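Local structure of saframycin Mx1 synthetase B (Legionella pneumophila subsp. pneumophila, 3KXW) at residues E60-K63 against P64-V68; T162-K165 against S166-A170; G222-G225 against C226-P230; Q471-E474 against F475-H479; D519-F522 against N523-E527. The protein belongs to the ANL superfamily of AMP-binding enzymes, known as a fatty acid AMP ligase, and pairs a large N-terminal AMP-binding domain with a smaller C-terminal domain. One frame throughout, in Å; residues are numbered along the deposited sequence.

Contact 1 of 5, residues E60-K63 against P64-V68; sequences EGAK and PGDRV
Between Lys63 and Asp66 the backbone reverses in a type II beta turn, closed by a hydrogen bond of 3.0 Å from Asp66 N to Lys63 O, with Gly65 in the third position at positive phi. The side chain of Asp66 doubles this closure. Its CG lies beside its own backbone N (chi1 -74°), which turns the carboxylate back across the mouth of the turn and brings OD2 to 2.8 Å from Lys63 N. That N-H aims well at the oxygen (159°) but arrives from above the carboxylate plane, 53° out of it. The side chains of Lys63 and Asp66 run side by side and point the same way, yet they meet through the aliphatic base of the lysine: CB of Lys63 is 3.6 Å from OD2 of Asp66, and CG of Lys63 lies 4.0 Å from the same oxygen, while the ammonium end leads away. A water donates to Asp66 OD2 at 2.7 Å and, weakly, to the carbonyl of Gly61, the positive-phi residue of the Schellman motif that ends helix 43-59. Beyond the turn, Arg67 NH1 bonds Gly65 O at 2.9 Å and its NE reaches Ser114 O, as strand 67-71 begins. With a main-chain N-H and a water both donating to OD2, Asp66 is probably stabilised as a carboxylate that ties the helix exit to the strand entry.

Contact 2 of 5, residues T162-K165 against S166-A170; sequences TSIK and SNDIA
Lys165 and Asp168 stand at the two ends of a type I beta turn that delivers the chain into strand 169-174, and their side chains cross at a slant. This strand pairs with strand 184-188 in a hairpin whose connecting loop has the Ser-, Thr- and Gly-rich sequence characteristic of the phosphate-binding loop of the ANL family. The turn is closed by Asp168 N, which donates to Lys165 O at 3.0 Å. Because Asp168 CG lies beside its own backbone N and anti to its carbonyl carbon (chi1 -72°), the carboxylate leans back over Lys165, and OD2 accepts from Lys165 N at 2.9 Å. This bond is almost straight (173°), although the donor stands above the carboxylate plane, 64° out of it. The other oxygen, OD1, rests 3.8 Å from Lys165 CB. The lysine chain then bends twice toward its end, and NZ stays 6.7 Å from Asp168 OD1, so the opposite charges do not meet and the main-chain N-H is what engages the acid. Main-chain bonds from Ser166 to His190 and from Asp168 to His189 dock the turn at the start of helix 189-202. Ile164, which also touches His189, approaches the acid most closely through its backbone, with CA at 3.7 Å from Asp168 OD2 and the CG2 branch slightly farther, at 4.2 Å.

Contact 3 of 5, residues G222-G225 against C226-P230; sequences GLIG and CILTP. With 1ZZ (5'-O-[(S)-(dodecanoyloxy)(hydroxy)phosphoryl]adenosine), chain B.
Gly225 and Leu223 each present a carbonyl to the following turn of helix 220-233, but the two fare differently. Leu223 O takes two N-H groups: Leu228 N at 3.0 Å, nearly along the C=O axis, and Ile227 N at 3.2 Å, above the carbonyl plane. The bond from Leu228, five residues on, is the mark of a wider pi-type turn. Leu223 CG is anti to its backbone N (chi1 171°), and this brings CD1 to 3.9 Å from Leu228 CG in a slanting apolar contact. Gly225 O has no hydrogen-bond partner: the ring of Pro230 offers CD at 3.5 Å in place of an N-H, and the helix kinks. On this carbonyl ends the acyl chain of 5'-O-[(S)-(dodecanoyloxy)(hydroxy)phosphoryl]adenosine, whose terminal C1 lies 3.3 Å from Gly225 O. Cys226 CB approaches Gly222 O at 3.7 Å. Thr229 N and OG1 grip Ile224 O from opposite faces of its plane, the hydroxyl at 2.8 Å. The helix forms the crossover of a beta-alpha-beta unit between strands 210-213 and 236-239, with Leu223 and Leu228 against Phe82 of helix 76-87, and Thr229 against Leu196 of helix 189-202.

Contact 4 of 5, residues Q471-E474 against F475-H479; sequences QDIE and FSLMH
Phe475, Ser476, Leu477 and Met478 each donate their backbone N-H four residues back, to the carbonyls of Gln471, Asp472, Ile473 and Glu474. The bonds are regular, from 3.0 Å for Phe475 N to Gln471 O to 3.1 Å for Leu477 N to Ile473 O. Around these carbonyls the next turn packs its carbon atoms: Leu477 CG is 3.5 Å from Ile473 O, and CG of Met478, a selenomethionine, comes to 3.2 Å from Glu474 O. The apolar pairing is made by Ile473 and Leu477, which lie side by side and point the same way, the CG2 branch of Ile473 at 4.1 Å from CD1 of Leu477. This ridge faces inward. Helix 469-479 belongs to the C-terminal domain, where Ile473 and Leu477 pack on strands 486-496 and 499-508 and on helix 515-533. Polar side chains bond to other elements of the domain. The extended chain of Glu474 carries its carboxylate to Ala491 N and to a salt bridge with Arg558 of helix 554-567, so that a buried acid is matched by both a positive charge and a main-chain N-H. Ser476 OG hydrogen-bonds to His533 and Asn532. Aromatic and charged groups serve another flank: the side chain of Phe475 touches Glu101, while Asp472 touches Lys102, both on helix 101-114 of the N-terminal AMP-binding part.

Contact 5 of 5, residues D519-F522 against N523-E527; sequences DNLF and NEIFE
Ile525 sits one turn beyond Leu521 on helix 515-533, and its side chain can be traced along the face of the earlier turn. CB lies over two carbonyls at once, 3.6 Å from both Leu521 O and Phe522 O. Since CG1 takes the place beside the backbone N (chi1 -69°), it leans back toward the preceding turn and comes to 3.3 Å from Leu521 O, the same oxygen that accepts the backbone N-H of Ile525. At the tip, CD1 still lies by Leu521 O and also touches CD1 of Leu521 at 3.8 Å, with CG of Leu521 close behind. The leucine CD1 reaches this spot because its CG is anti to its own N (chi1 174°). The two branched chains slant across one another rather than lie alongside. On the exposed side of the helix, polar residues lie along the earlier turn. Glu524 stretches back beside the backbone, its CG at 3.3 Å from Asn520 O and its OE1 at 3.7 Å from Leu521 CA. A water joins Asn520 to Asn523, donating to Asn520 OD1 at 3.0 Å and accepting from Asn523 ND2 at 3.2 Å, a solvent link across one helical turn. Helix 515-533 is the crossover of a beta-alpha-beta unit between strands 499-508 and 539-544. Leu521, Phe522 and Ile525 pack on strand 539-544, and the ring of Phe522 stacks on Trp576 of strand 574-577. Farther along, Phe526 meets Tyr273 and Leu246, residues of the N-terminal AMP-binding part.

Overall arrangement
From the N terminus the five contacts follow in series; the first two close beta turns, the other three join successive turns of a helix, and none nests within or crosses another. Contact 1 joins the end of helix 43-59 to strand 67-71, and contact 2 leads into strand 169-174; the two surface segments touch where Pro64 packs on Thr162. Contact 3 lies deeper, its centre about 11 Å from the centre of the chain, where helix 220-233 meets the end of the ligand's acyl chain. Contacts 4 and 5 belong to the C-terminal part, on two helices that pack together through Leu477 and Ile525. Both also reach residues of the N-terminal part, and so help join the two.

Contact 1 of 5, residues E60-K63 against P64-V68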
# COMPACT_ATOMS: atom_id res chain seq x y z
N GLU A 60 21.59 -24.23 1.58
CA GLU A 60 20.40 -25.07 1.50
C GLU A 60 19.94 -25.36 0.07
O GLU A 60 18.87 -25.94 -0.13
CB GLU A 60 19.25 -24.44 2.29
CG GLU A 60 19.50 -24.41 3.78
CD GLU A 60 19.48 -25.80 4.38
OE1 GLU A 60 18.52 -26.54 4.11
OE2 GLU A 60 20.42 -26.15 5.12
N GLY A 61 20.74 -24.97 -0.90
CA GLY A 61 20.51 -25.37 -2.27
C GLY A 61 19.76 -24.36 -3.11
O GLY A 61 19.50 -24.64 -4.27
N ALA A 62 19.41 -23.20 -2.56
CA ALA A 62 18.77 -22.17 -3.39
C ALA A 62 19.75 -21.57 -4.40
O ALA A 62 20.90 -21.28 -4.06
CB ALA A 62 18.14 -21.05 -2.52
N LYS A 63 19.27 -21.37 -5.62
CA LYS A 63 20.10 -20.92 -6.75
C LYS A 63 19.57 -19.59 -7.28
O LYS A 63 18.41 -19.26 -7.05
CB LYS A 63 20.03 -21.96 -7.87
CG LYS A 63 20.46 -23.35 -7.44
CD LYS A 63 21.90 -23.36 -6.98
CE LYS A 63 22.29 -24.75 -6.48
NZ LYS A 63 23.70 -24.78 -6.00
N PRO A 64 20.42 -18.82 -7.99
CA PRO A 64 19.93 -17.57 -8.58
C PRO A 64 18.70 -17.78 -9.44
O PRO A 64 18.69 -18.67 -10.31
CB PRO A 64 21.11 -17.12 -9.45
CG PRO A 64 22.30 -17.67 -8.75
CD PRO A 64 21.86 -19.01 -8.23
N GLY A 65 17.68 -16.96 -9.22
CA GLY A 65 16.43 -17.10 -9.95
C GLY A 65 15.35 -17.90 -9.22
O GLY A 65 14.18 -17.78 -9.56
N ASP A 66 15.74 -18.69 -8.23
CA ASP A 66 14.77 -19.40 -7.38
C ASP A 66 13.98 -18.37 -6.55
O ASP A 66 14.54 -17.33 -6.13
CB ASP A 66 15.47 -20.36 -6.38
CG ASP A 66 16.02 -21.63 -7.03
OD1 ASP A 66 15.69 -21.91 -8.20
OD2 ASP A 66 16.79 -22.36 -6.35
N ARG A 67 12.71 -18.67 -6.28
CA ARG A 67 11.91 -17.81 -5.43
C ARG A 67 12.03 -18.28 -3.98
O ARG A 67 12.00 -19.48 -3.70
CB ARG A 67 10.43 -17.79 -5.84
CG ARG A 67 10.12 -16.89 -7.03
CD ARG A 67 10.70 -17.47 -8.33
NE ARG A 67 10.04 -18.71 -8.73
CZ ARG A 67 10.61 -19.65 -9.49
NH1 ARG A 67 11.87 -19.48 -9.91
NH2 ARG A 67 9.93 -20.74 -9.82
N VAL A 68 12.16 -17.31 -3.07
CA VAL A 68 12.16 -17.58 -1.64
C VAL A 68 11.01 -16.82 -1.03
O VAL A 68 10.93 -15.59 -1.15
CB VAL A 68 13.50 -17.17 -0.99
CG1 VAL A 68 13.47 -17.38 0.54
CG2 VAL A 68 14.68 -17.92 -1.64
O HOH W 1 16.95 -25.03 -6.47

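Contact 2 of 5, residues T162-K165 against S166-A170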
# COMPACT_ATOMS: atom_id res chain seq x y z
N THR A 162 27.02 -13.61 -6.21
CA THR A 162 26.57 -14.15 -7.48
C THR A 162 26.77 -13.06 -8.52
O THR A 162 27.12 -11.94 -8.18
CB THR A 162 25.09 -14.61 -7.43
OG1 THR A 162 24.23 -13.48 -7.23
CG2 THR A 162 24.87 -15.59 -6.28
N SER A 163 26.59 -13.36 -9.80
CA SER A 163 26.72 -12.30 -10.80
C SER A 163 25.35 -11.74 -11.16
O SER A 163 24.72 -12.21 -12.09
CB SER A 163 27.42 -12.79 -12.07
OG SER A 163 28.82 -12.61 -11.94
N ILE A 164 24.91 -10.75 -10.40
CA ILE A 164 23.62 -10.12 -10.66
C ILE A 164 23.68 -9.22 -11.88
O ILE A 164 24.58 -8.38 -11.99
CB ILE A 164 23.18 -9.28 -9.46
CG1 ILE A 164 23.09 -10.16 -8.23
CG2 ILE A 164 21.83 -8.67 -9.74
CD1 ILE A 164 22.76 -9.38 -6.94
N LYS A 165 22.76 -9.43 -12.81
CA LYS A 165 22.61 -8.57 -13.97
C LYS A 165 21.41 -7.64 -13.81
O LYS A 165 20.43 -7.98 -13.13
CB LYS A 165 22.43 -9.40 -15.23
CG LYS A 165 23.61 -10.32 -15.53
CD LYS A 165 23.33 -11.14 -16.77
CE LYS A 165 23.46 -10.30 -18.05
NZ LYS A 165 24.75 -9.56 -18.14
N SER A 166 21.50 -6.48 -14.44
CA SER A 166 20.45 -5.46 -14.36
C SER A 166 19.06 -6.02 -14.57
O SER A 166 18.12 -5.68 -13.83
CB SER A 166 20.70 -4.36 -15.40
OG SER A 166 21.74 -3.52 -15.00
N ASN A 167 18.92 -6.84 -15.60
CA ASN A 167 17.59 -7.31 -15.96
C ASN A 167 17.09 -8.50 -15.16
O ASN A 167 15.94 -8.88 -15.29
CB ASN A 167 17.52 -7.61 -17.45
CG ASN A 167 17.36 -6.37 -18.27
OD1 ASN A 167 16.74 -5.39 -17.83
ND2 ASN A 167 17.90 -6.39 -19.48
N ASP A 168 17.95 -9.06 -14.31
CA ASP A 168 17.54 -10.14 -13.43
C ASP A 168 16.40 -9.68 -12.51
O ASP A 168 16.42 -8.58 -12.01
CB ASP A 168 18.69 -10.58 -12.53
CG ASP A 168 19.78 -11.36 -13.27
OD1 ASP A 168 19.58 -11.75 -14.43
OD2 ASP A 168 20.85 -11.56 -12.66
N ILE A 169 15.44 -10.55 -12.26
CA ILE A 169 14.36 -10.22 -11.33
C ILE A 169 14.87 -10.23 -9.89
O ILE A 169 15.56 -11.16 -9.48
CB ILE A 169 13.20 -11.24 -11.49
CG1 ILE A 169 12.73 -11.27 -12.95
CG2 ILE A 169 12.07 -10.94 -10.52
CD1 ILE A 169 12.52 -9.89 -13.59
N ALA A 170 14.55 -9.17 -9.14
CA ALA A 170 14.94 -9.03 -7.74
C ALA A 170 13.85 -9.54 -6.79
O ALA A 170 14.15 -10.23 -5.80
CB ALA A 170 15.26 -7.56 -7.44

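Contact 3 of 5, residues G222-G225 against C226-P230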
# COMPACT_ATOMS: atom_id res chain seq x y z
N GLY A 222 4.98 0.93 1.11
CA GLY A 222 5.67 0.73 2.38
C GLY A 222 6.99 -0.01 2.22
O GLY A 222 7.89 0.13 3.04
N LEU A 223 7.11 -0.82 1.16
CA LEU A 223 8.36 -1.54 0.90
C LEU A 223 9.33 -0.66 0.09
O LEU A 223 10.44 -0.37 0.53
CB LEU A 223 8.09 -2.86 0.14
CG LEU A 223 9.35 -3.58 -0.37
CD1 LEU A 223 10.31 -3.90 0.78
CD2 LEU A 223 9.00 -4.84 -1.17
N ILE A 224 8.90 -0.23 -1.10
CA ILE A 224 9.81 0.43 -2.03
C ILE A 224 10.08 1.88 -1.61
O ILE A 224 11.22 2.32 -1.55
CB ILE A 224 9.27 0.35 -3.47
CG1 ILE A 224 9.19 -1.14 -3.91
CG2 ILE A 224 10.12 1.18 -4.43
CD1 ILE A 224 8.56 -1.31 -5.26
N GLY A 225 9.01 2.59 -1.28
CA GLY A 225 9.12 3.96 -0.82
C GLY A 225 9.78 4.12 0.53
O GLY A 225 10.67 4.94 0.70
N CYS A 226 9.33 3.36 1.52
CA CYS A 226 9.69 3.71 2.90
C CYS A 226 10.79 2.83 3.51
O CYS A 226 11.24 3.09 4.62
CB CYS A 226 8.44 3.70 3.78
SG CYS A 226 7.19 4.85 3.19
N ILE A 227 11.23 1.81 2.79
CA ILE A 227 12.32 0.96 3.30
C ILE A 227 13.49 0.91 2.31
O ILE A 227 14.63 1.24 2.66
CB ILE A 227 11.85 -0.50 3.60
CG1 ILE A 227 10.76 -0.52 4.67
CG2 ILE A 227 13.04 -1.37 4.07
CD1 ILE A 227 10.08 -1.86 4.86
N LEU A 228 13.22 0.51 1.08
CA LEU A 228 14.28 0.34 0.10
C LEU A 228 14.89 1.67 -0.34
O LEU A 228 16.11 1.76 -0.49
CB LEU A 228 13.84 -0.51 -1.08
CG LEU A 228 13.35 -1.91 -0.69
CD1 LEU A 228 12.91 -2.66 -1.94
CD2 LEU A 228 14.39 -2.73 0.12
N THR A 229 14.05 2.69 -0.51
CA THR A 229 14.59 4.01 -0.85
C THR A 229 15.56 4.57 0.22
O THR A 229 16.65 5.01 -0.13
CB THR A 229 13.49 5.03 -1.19
OG1 THR A 229 12.73 4.53 -2.31
CG2 THR A 229 14.10 6.38 -1.56
N PRO A 230 15.16 4.58 1.50
CA PRO A 230 16.10 5.06 2.52
C PRO A 230 17.39 4.23 2.60
O PRO A 230 18.48 4.77 2.76
CB PRO A 230 15.32 4.90 3.85
CG PRO A 230 13.94 4.56 3.50
CD PRO A 230 13.81 4.29 2.03
P 1ZZ B . -0.70 -0.79 -6.21
C1 1ZZ B . 9.21 7.81 0.25
N1 1ZZ B . -3.88 4.70 -7.23
O1 1ZZ B . -0.71 2.15 -4.81
C2 1ZZ B . 7.76 7.52 -0.15
N2 1ZZ B . -2.34 6.22 -6.68
O2 1ZZ B . 0.44 0.30 -5.68
C3 1ZZ B . 7.56 7.59 -1.67
N3 1ZZ B . -5.86 6.36 -7.71
O3 1ZZ B . -0.13 -1.57 -7.29
C4 1ZZ B . 6.26 6.89 -2.09
N4 1ZZ B . -5.19 8.65 -7.33
O4 1ZZ B . -1.10 -1.73 -4.96
C5 1ZZ B . 5.78 7.30 -3.49
N5 1ZZ B . -3.04 9.34 -6.73
O5 1ZZ B . -2.09 -0.02 -6.71
C6 1ZZ B . 4.42 6.63 -3.74
O6 1ZZ B . -3.80 2.24 -6.91
C7 1ZZ B . 3.56 6.95 -4.99
O7 1ZZ B . -5.49 2.63 -9.25
C8 1ZZ B . 2.14 6.35 -5.10
O8 1ZZ B . -3.46 1.63 -10.27
C9 1ZZ B . 2.24 4.92 -5.64
C10 1ZZ B . 1.11 3.98 -5.17
C11 1ZZ B . 1.49 2.52 -5.56
C12 1ZZ B . 0.20 1.71 -5.76
C13 1ZZ B . -2.05 1.02 -7.67
C14 1ZZ B . -3.33 1.52 -7.89
C15 1ZZ B . -3.44 2.40 -9.18
C16 1ZZ B . -4.53 3.13 -9.00
C17 1ZZ B . -4.39 3.46 -7.59
C18 1ZZ B . -2.51 4.96 -6.82
C19 1ZZ B . -3.65 6.88 -6.98
C20 1ZZ B . -4.52 5.98 -7.34
C21 1ZZ B . -6.20 7.63 -7.66
C22 1ZZ B . -4.04 8.34 -7.02

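Contact 4 of 5, residues Q471-E474 against F475-H479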
# COMPACT_ATOMS: atom_id res chain seq x y z
N GLN A 471 -18.68 -11.05 0.28
CA GLN A 471 -18.87 -12.32 0.96
C GLN A 471 -17.73 -12.60 1.94
O GLN A 471 -17.95 -13.10 3.04
CB GLN A 471 -19.01 -13.45 -0.08
CG GLN A 471 -20.08 -13.17 -1.16
CD GLN A 471 -19.68 -12.08 -2.19
OE1 GLN A 471 -18.51 -11.78 -2.37
NE2 GLN A 471 -20.67 -11.52 -2.87
N ASP A 472 -16.50 -12.25 1.56
CA ASP A 472 -15.37 -12.58 2.41
C ASP A 472 -15.28 -11.69 3.64
O ASP A 472 -14.85 -12.13 4.70
CB ASP A 472 -14.06 -12.60 1.62
CG ASP A 472 -13.98 -13.77 0.65
OD1 ASP A 472 -14.76 -14.73 0.78
OD2 ASP A 472 -13.10 -13.74 -0.24
N ILE A 473 -15.69 -10.43 3.48
CA ILE A 473 -15.74 -9.49 4.60
C ILE A 473 -16.82 -9.94 5.59
O ILE A 473 -16.61 -9.91 6.79
CB ILE A 473 -16.06 -8.07 4.12
CG1 ILE A 473 -14.90 -7.47 3.34
CG2 ILE A 473 -16.43 -7.17 5.30
CD1 ILE A 473 -15.27 -6.18 2.61
N GLU A 474 -17.96 -10.38 5.07
CA GLU A 474 -19.03 -10.87 5.93
C GLU A 474 -18.55 -12.09 6.73
O GLU A 474 -18.84 -12.20 7.93
CB GLU A 474 -20.28 -11.18 5.09
CG GLU A 474 -20.88 -9.92 4.48
CD GLU A 474 -21.87 -10.19 3.34
OE1 GLU A 474 -22.13 -11.37 3.04
OE2 GLU A 474 -22.39 -9.21 2.76
N PHE A 475 -17.81 -12.97 6.07
CA PHE A 475 -17.23 -14.14 6.73
C PHE A 475 -16.32 -13.74 7.89
O PHE A 475 -16.41 -14.33 8.98
CB PHE A 475 -16.44 -15.00 5.74
CG PHE A 475 -15.84 -16.23 6.37
CD1 PHE A 475 -16.53 -17.43 6.35
CD2 PHE A 475 -14.59 -16.19 6.97
CE1 PHE A 475 -15.99 -18.57 6.93
CE2 PHE A 475 -14.04 -17.33 7.56
CZ PHE A 475 -14.76 -18.53 7.53
N SER A 476 -15.44 -12.78 7.63
CA SER A 476 -14.53 -12.27 8.65
C SER A 476 -15.28 -11.78 9.89
O SER A 476 -14.94 -12.15 11.01
CB SER A 476 -13.64 -11.15 8.08
OG SER A 476 -12.62 -11.69 7.23
N LEU A 477 -16.32 -10.98 9.67
CA LEU A 477 -17.11 -10.43 10.77
C LEU A 477 -17.75 -11.55 11.57
O LEU A 477 -17.72 -11.56 12.82
CB LEU A 477 -18.20 -9.48 10.23
CG LEU A 477 -17.68 -8.16 9.66
CD1 LEU A 477 -18.68 -7.47 8.72
CD2 LEU A 477 -17.33 -7.24 10.81
N MSE A 478 -18.32 -12.51 10.86
CA MSE A 478 -19.02 -13.61 11.51
C MSE A 478 -18.07 -14.54 12.24
O MSE A 478 -18.46 -15.20 13.20
CB MSE A 478 -19.89 -14.36 10.50
CG MSE A 478 -21.02 -13.49 9.95
SE MSE A 478 -22.33 -12.87 11.33
CE MSE A 478 -21.47 -11.20 11.94
N HIS A 479 -16.82 -14.56 11.81
CA HIS A 479 -15.85 -15.47 12.42
C HIS A 479 -14.88 -14.82 13.41
O HIS A 479 -13.99 -15.47 13.98
CB HIS A 479 -15.13 -16.27 11.34
CG HIS A 479 -16.07 -17.19 10.61
ND1 HIS A 479 -16.09 -18.55 10.81
CD2 HIS A 479 -17.05 -16.93 9.71
CE1 HIS A 479 -17.02 -19.10 10.05
NE2 HIS A 479 -17.62 -18.13 9.37

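Contact 5 of 5, residues D519-F522 against N523-E527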
# COMPACT_ATOMS: atom_id res chain seq x y z
N ASP A 519 -18.37 3.33 19.41
CA ASP A 519 -17.07 3.76 18.92
C ASP A 519 -16.04 2.64 18.87
O ASP A 519 -15.34 2.49 17.87
CB ASP A 519 -16.55 4.93 19.75
CG ASP A 519 -17.28 6.22 19.42
OD1 ASP A 519 -18.13 6.20 18.51
OD2 ASP A 519 -17.00 7.26 20.05
N ASN A 520 -15.95 1.86 19.95
CA ASN A 520 -15.06 0.71 20.02
C ASN A 520 -15.41 -0.29 18.93
O ASN A 520 -14.54 -0.81 18.24
CB ASN A 520 -15.18 0.02 21.40
CG ASN A 520 -14.49 0.79 22.51
OD1 ASN A 520 -13.54 1.54 22.26
ND2 ASN A 520 -14.95 0.60 23.76
N LEU A 521 -16.70 -0.55 18.78
CA LEU A 521 -17.16 -1.51 17.76
C LEU A 521 -16.77 -1.06 16.35
O LEU A 521 -16.26 -1.86 15.58
CB LEU A 521 -18.68 -1.72 17.84
CG LEU A 521 -19.31 -2.58 16.75
CD1 LEU A 521 -18.60 -3.95 16.64
CD2 LEU A 521 -20.79 -2.76 17.02
N PHE A 522 -17.03 0.21 16.03
CA PHE A 522 -16.67 0.79 14.73
C PHE A 522 -15.17 0.62 14.46
O PHE A 522 -14.77 0.23 13.37
CB PHE A 522 -17.01 2.29 14.64
CG PHE A 522 -18.49 2.59 14.65
CD1 PHE A 522 -19.37 1.83 13.90
CD2 PHE A 522 -18.98 3.65 15.41
CE1 PHE A 522 -20.74 2.12 13.93
CE2 PHE A 522 -20.33 3.94 15.45
CZ PHE A 522 -21.21 3.18 14.72
N ASN A 523 -14.36 0.94 15.46
CA ASN A 523 -12.91 0.77 15.33
C ASN A 523 -12.48 -0.69 15.13
O ASN A 523 -11.58 -0.97 14.34
CB ASN A 523 -12.18 1.42 16.51
CG ASN A 523 -12.45 2.91 16.59
OD1 ASN A 523 -12.68 3.56 15.58
ND2 ASN A 523 -12.43 3.47 17.80
N GLU A 524 -13.14 -1.61 15.83
CA GLU A 524 -12.82 -3.03 15.71
C GLU A 524 -13.18 -3.53 14.33
O GLU A 524 -12.47 -4.34 13.74
CB GLU A 524 -13.59 -3.85 16.76
CG GLU A 524 -12.98 -3.72 18.14
CD GLU A 524 -13.91 -4.17 19.26
OE1 GLU A 524 -15.13 -4.35 19.01
OE2 GLU A 524 -13.43 -4.31 20.40
N ILE A 525 -14.30 -3.04 13.81
CA ILE A 525 -14.69 -3.43 12.48
C ILE A 525 -13.67 -2.92 11.47
O ILE A 525 -13.18 -3.67 10.63
CB ILE A 525 -16.09 -2.93 12.14
CG1 ILE A 525 -17.11 -3.70 12.99
CG2 ILE A 525 -16.35 -3.14 10.66
CD1 ILE A 525 -18.54 -3.07 12.99
N PHE A 526 -13.31 -1.64 11.57
CA PHE A 526 -12.33 -1.09 10.64
C PHE A 526 -11.03 -1.89 10.67
O PHE A 526 -10.50 -2.29 9.61
CB PHE A 526 -12.08 0.41 10.89
CG PHE A 526 -11.25 1.05 9.81
CD1 PHE A 526 -11.86 1.67 8.73
CD2 PHE A 526 -9.88 0.97 9.85
CE1 PHE A 526 -11.08 2.25 7.71
CE2 PHE A 526 -9.09 1.52 8.84
CZ PHE A 526 -9.71 2.16 7.77
N GLU A 527 -10.52 -2.15 11.86
CA GLU A 527 -9.28 -2.94 12.00
C GLU A 527 -9.37 -4.36 11.43
O GLU A 527 -8.47 -4.84 10.74
CB GLU A 527 -8.85 -2.96 13.47
CG GLU A 527 -7.62 -3.83 13.73
CD GLU A 527 -7.35 -4.00 15.23
OE1 GLU A 527 -7.31 -2.97 15.96
OE2 GLU A 527 -7.21 -5.15 15.67
O HOH W 2 -11.42 1.52 20.11